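Local structure of secreted protein (Kutzneria albida DSM 43870, 5M6Q) at residues H204-L209 against D213-T218. The protein is a secreted microbial transglutaminase that probably cross-links proteins by acyl transfer from glutamine side chains to amines. Sequence-based numbering, arbitrary orientation.
Sequences HYSRPL and DEQVFT
Gln215 and Ser206 meet through torsions that send both side chains toward each other: Gln215 runs almost fully extended, CG anti to the backbone N (chi1 -180°), while Ser206 turns OG to lie anti to its own carbonyl carbon. One primary amide can thereby use both of its ends. Gln215 NE2 donates to Ser206 OG at 3.0 Å, close to the amide plane and with an N-H...O angle of 154°; it is also hydrogen-bonded to Ser128 OG of the neighbouring strand 122-131, its strongest polar partner, so the amide nitrogen has two hydroxyl partners. Ser206 OG also bonds to Leu202 O, four residues back in the chain. At the oxygen end of the amide, a water donates to Ser206 O at 3.0 Å; its second leg, 2.5 Å to Gln215 OE1, is unusually short and its detail doubtful. Tyr205 adds a third contact, its CE2 3.7 Å from Gln215 NE2, so that the amide nitrogen sits at the ring edge, with ring and amide planes 86° apart. A leucine in place of Gln215 would probably leave Ser206 OG without its amide donor and Ser128 OG with one polar partner fewer. The arrangement is a side-chain amide hydrogen bond tying residues 205-206, at helix 202-205, to strand 214-223 of the antiparallel sheet in the microbial transglutaminase fold.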
ATOM      1  N   HIS A 204      -2.754   4.884 -15.194  1.00 18.87           N
ATOM      2  CA  HIS A 204      -1.717   5.895 -15.252  1.00 18.25           C
ATOM      3  C   HIS A 204      -0.641   5.621 -14.207  1.00 23.10           C
ATOM      4  O   HIS A 204       0.563   5.722 -14.486  1.00 22.79           O
ATOM      5  CB  HIS A 204      -2.309   7.283 -15.054  1.00 22.01           C
ATOM      6  CG  HIS A 204      -1.277   8.360 -15.007  1.00 26.28           C
ATOM      7  ND1 HIS A 204      -0.639   8.823 -16.134  1.00 25.67           N
ATOM      8  CD2 HIS A 204      -0.744   9.036 -13.964  1.00 26.63           C
ATOM      9  CE1 HIS A 204       0.234   9.749 -15.790  1.00 28.32           C
ATOM     10  NE2 HIS A 204       0.189   9.902 -14.481  1.00 28.83           N
ATOM     11  N   TYR A 205      -1.082   5.279 -12.997  1.00 21.91           N
ATOM     12  CA  TYR A 205      -0.157   4.919 -11.933  1.00 17.94           C
ATOM     13  C   TYR A 205       0.736   3.738 -12.366  1.00 21.36           C
ATOM     14  O   TYR A 205       1.917   3.686 -12.029  1.00 20.19           O
ATOM     15  CB  TYR A 205      -0.910   4.575 -10.635  1.00 16.83           C
ATOM     16  CG  TYR A 205       0.051   4.081  -9.576  1.00 21.22           C
ATOM     17  CD1 TYR A 205       0.906   4.970  -8.926  1.00 20.08           C
ATOM     18  CD2 TYR A 205       0.166   2.725  -9.287  1.00 23.52           C
ATOM     19  CE1 TYR A 205       1.816   4.522  -7.973  1.00 22.78           C
ATOM     20  CE2 TYR A 205       1.078   2.269  -8.338  1.00 18.82           C
ATOM     21  CZ  TYR A 205       1.895   3.179  -7.692  1.00 22.17           C
ATOM     22  OH  TYR A 205       2.820   2.741  -6.766  1.00 23.06           O
ATOM     23  N   SER A 206       0.175   2.818 -13.144  1.00 23.73           N
ATOM     24  CA  SER A 206       0.867   1.583 -13.526  1.00 21.56           C
ATOM     25  C   SER A 206       1.629   1.654 -14.858  1.00 25.07           C
ATOM     26  O   SER A 206       2.234   0.669 -15.283  1.00 26.37           O
ATOM     27  CB  SER A 206      -0.145   0.429 -13.612  1.00 21.13           C
ATOM     28  OG  SER A 206      -0.945   0.337 -12.445  1.00 20.96           O
ATOM     29  N   ARG A 207       1.581   2.796 -15.530  1.00 22.01           N
ATOM     30  CA  ARG A 207       2.157   2.913 -16.875  1.00 25.81           C
ATOM     31  C   ARG A 207       3.647   2.506 -16.949  1.00 27.57           C
ATOM     32  O   ARG A 207       4.386   2.665 -15.984  1.00 27.00           O
ATOM     33  CB  ARG A 207       1.977   4.342 -17.386  1.00 25.22           C
ATOM     34  CG  ARG A 207       2.893   5.337 -16.738  1.00 24.20           C
ATOM     35  CD  ARG A 207       2.475   6.769 -17.036  1.00 25.18           C
ATOM     36  NE  ARG A 207       3.468   7.696 -16.509  1.00 28.40           N
ATOM     37  CZ  ARG A 207       3.605   8.002 -15.224  1.00 29.92           C
ATOM     38  NH1 ARG A 207       2.798   7.466 -14.313  1.00 28.07           N
ATOM     39  NH2 ARG A 207       4.556   8.848 -14.848  1.00 28.95           N
ATOM     40  N   PRO A 208       4.077   1.964 -18.100  1.00 25.90           N
ATOM     41  CA  PRO A 208       5.463   1.545 -18.320  1.00 29.27           C
ATOM     42  C   PRO A 208       6.451   2.656 -18.015  1.00 25.61           C
ATOM     43  O   PRO A 208       6.268   3.785 -18.454  1.00 30.89           O
ATOM     44  CB  PRO A 208       5.487   1.191 -19.812  1.00 28.50           C
ATOM     45  CG  PRO A 208       4.084   0.809 -20.115  1.00 26.91           C
ATOM     46  CD  PRO A 208       3.243   1.724 -19.294  1.00 28.14           C
ATOM     47  N   LEU A 209       7.472   2.338 -17.232  1.00 25.01           N
ATOM     48  CA  LEU A 209       8.472   3.320 -16.836  1.00 24.54           C
ATOM     49  C   LEU A 209       9.824   2.634 -16.781  1.00 29.67           C
ATOM     50  O   LEU A 209       9.902   1.438 -16.489  1.00 30.29           O
ATOM     51  CB  LEU A 209       8.114   3.935 -15.478  1.00 24.26           C
ATOM     52  CG  LEU A 209       6.932   4.903 -15.417  1.00 25.66           C
ATOM     53  CD1 LEU A 209       6.671   5.322 -13.977  1.00 25.49           C
ATOM     54  CD2 LEU A 209       7.189   6.130 -16.291  1.00 26.95           C
ATOM     55  N   ASP A 213      10.224  -2.572 -12.918  1.00 28.39           N
ATOM     56  CA  ASP A 213       9.732  -3.688 -13.729  1.00 30.55           C
ATOM     57  C   ASP A 213       8.817  -4.635 -12.942  1.00 24.56           C
ATOM     58  O   ASP A 213       8.393  -5.675 -13.449  1.00 28.08           O
ATOM     59  CB  ASP A 213      10.897  -4.461 -14.368  1.00 28.97           C
ATOM     60  CG  ASP A 213      11.854  -5.066 -13.352  1.00 30.18           C
ATOM     61  OD1 ASP A 213      11.832  -4.686 -12.160  1.00 26.86           O
ATOM     62  OD2 ASP A 213      12.655  -5.936 -13.763  1.00 35.39           O
ATOM     63  N   GLU A 214       8.492  -4.242 -11.725  1.00 20.54           N
ATOM     64  CA  GLU A 214       7.604  -5.003 -10.853  1.00 23.96           C
ATOM     65  C   GLU A 214       6.546  -4.104 -10.233  1.00 25.24           C
ATOM     66  O   GLU A 214       6.808  -2.947  -9.926  1.00 20.35           O
ATOM     67  CB  GLU A 214       8.385  -5.690  -9.715  1.00 22.86           C
ATOM     68  CG  GLU A 214       9.421  -6.711 -10.166  1.00 23.52           C
ATOM     69  CD  GLU A 214       8.823  -7.961 -10.830  1.00 31.96           C
ATOM     70  OE1 GLU A 214       7.591  -8.222 -10.707  1.00 27.25           O
ATOM     71  OE2 GLU A 214       9.610  -8.692 -11.483  1.00 35.64           O
ATOM     72  N   GLN A 215       5.356  -4.661 -10.049  1.00 22.14           N
ATOM     73  CA  GLN A 215       4.283  -3.983  -9.351  1.00 24.12           C
ATOM     74  C   GLN A 215       3.522  -5.016  -8.543  1.00 22.33           C
ATOM     75  O   GLN A 215       3.201  -6.087  -9.053  1.00 24.78           O
ATOM     76  CB  GLN A 215       3.351  -3.262 -10.330  1.00 20.91           C
ATOM     77  CG  GLN A 215       2.209  -2.528  -9.635  1.00 22.00           C
ATOM     78  CD  GLN A 215       1.484  -1.570 -10.567  1.00 25.39           C
ATOM     79  OE1 GLN A 215       1.899  -1.370 -11.700  1.00 27.51           O
ATOM     80  NE2 GLN A 215       0.401  -0.971 -10.090  1.00 21.25           N
ATOM     81  N   VAL A 216       3.260  -4.699  -7.278  1.00 19.62           N
ATOM     82  CA  VAL A 216       2.464  -5.550  -6.401  1.00 22.27           C
ATOM     83  C   VAL A 216       1.304  -4.761  -5.808  1.00 23.62           C
ATOM     84  O   VAL A 216       1.335  -3.542  -5.744  1.00 20.14           O
ATOM     85  CB  VAL A 216       3.311  -6.162  -5.251  1.00 22.78           C
ATOM     86  CG1 VAL A 216       4.390  -7.091  -5.799  1.00 19.16           C
ATOM     87  CG2 VAL A 216       3.919  -5.065  -4.398  1.00 19.22           C
ATOM     88  N   PHE A 217       0.283  -5.485  -5.367  1.00 20.53           N
ATOM     89  CA  PHE A 217      -0.833  -4.896  -4.676  1.00 22.76           C
ATOM     90  C   PHE A 217      -0.846  -5.500  -3.285  1.00 20.55           C
ATOM     91  O   PHE A 217      -0.902  -6.719  -3.122  1.00 23.35           O
ATOM     92  CB  PHE A 217      -2.134  -5.156  -5.434  1.00 22.92           C
ATOM     93  CG  PHE A 217      -2.151  -4.536  -6.794  1.00 23.95           C
ATOM     94  CD1 PHE A 217      -2.637  -3.250  -6.969  1.00 23.25           C
ATOM     95  CD2 PHE A 217      -1.624  -5.207  -7.878  1.00 25.26           C
ATOM     96  CE1 PHE A 217      -2.631  -2.671  -8.212  1.00 21.83           C
ATOM     97  CE2 PHE A 217      -1.616  -4.629  -9.123  1.00 26.78           C
ATOM     98  CZ  PHE A 217      -2.115  -3.364  -9.289  1.00 20.15           C
ATOM     99  N   THR A 218      -0.809  -4.627  -2.294  1.00 19.07           N
ATOM    100  CA  THR A 218      -0.458  -5.013  -0.941  1.00 20.00           C
ATOM    101  C   THR A 218      -1.578  -4.672  -0.001  1.00 18.30           C
ATOM    102  O   THR A 218      -2.188  -3.609  -0.095  1.00 21.16           O
ATOM    103  CB  THR A 218       0.847  -4.315  -0.494  1.00 20.11           C
ATOM    104  OG1 THR A 218       1.895  -4.682  -1.396  1.00 24.12           O
ATOM    105  CG2 THR A 218       1.233  -4.707   0.938  1.00 21.32           C
TER
HETATM  106  O   HOH W   1       2.800  -1.988 -13.947  1.00 31.27           O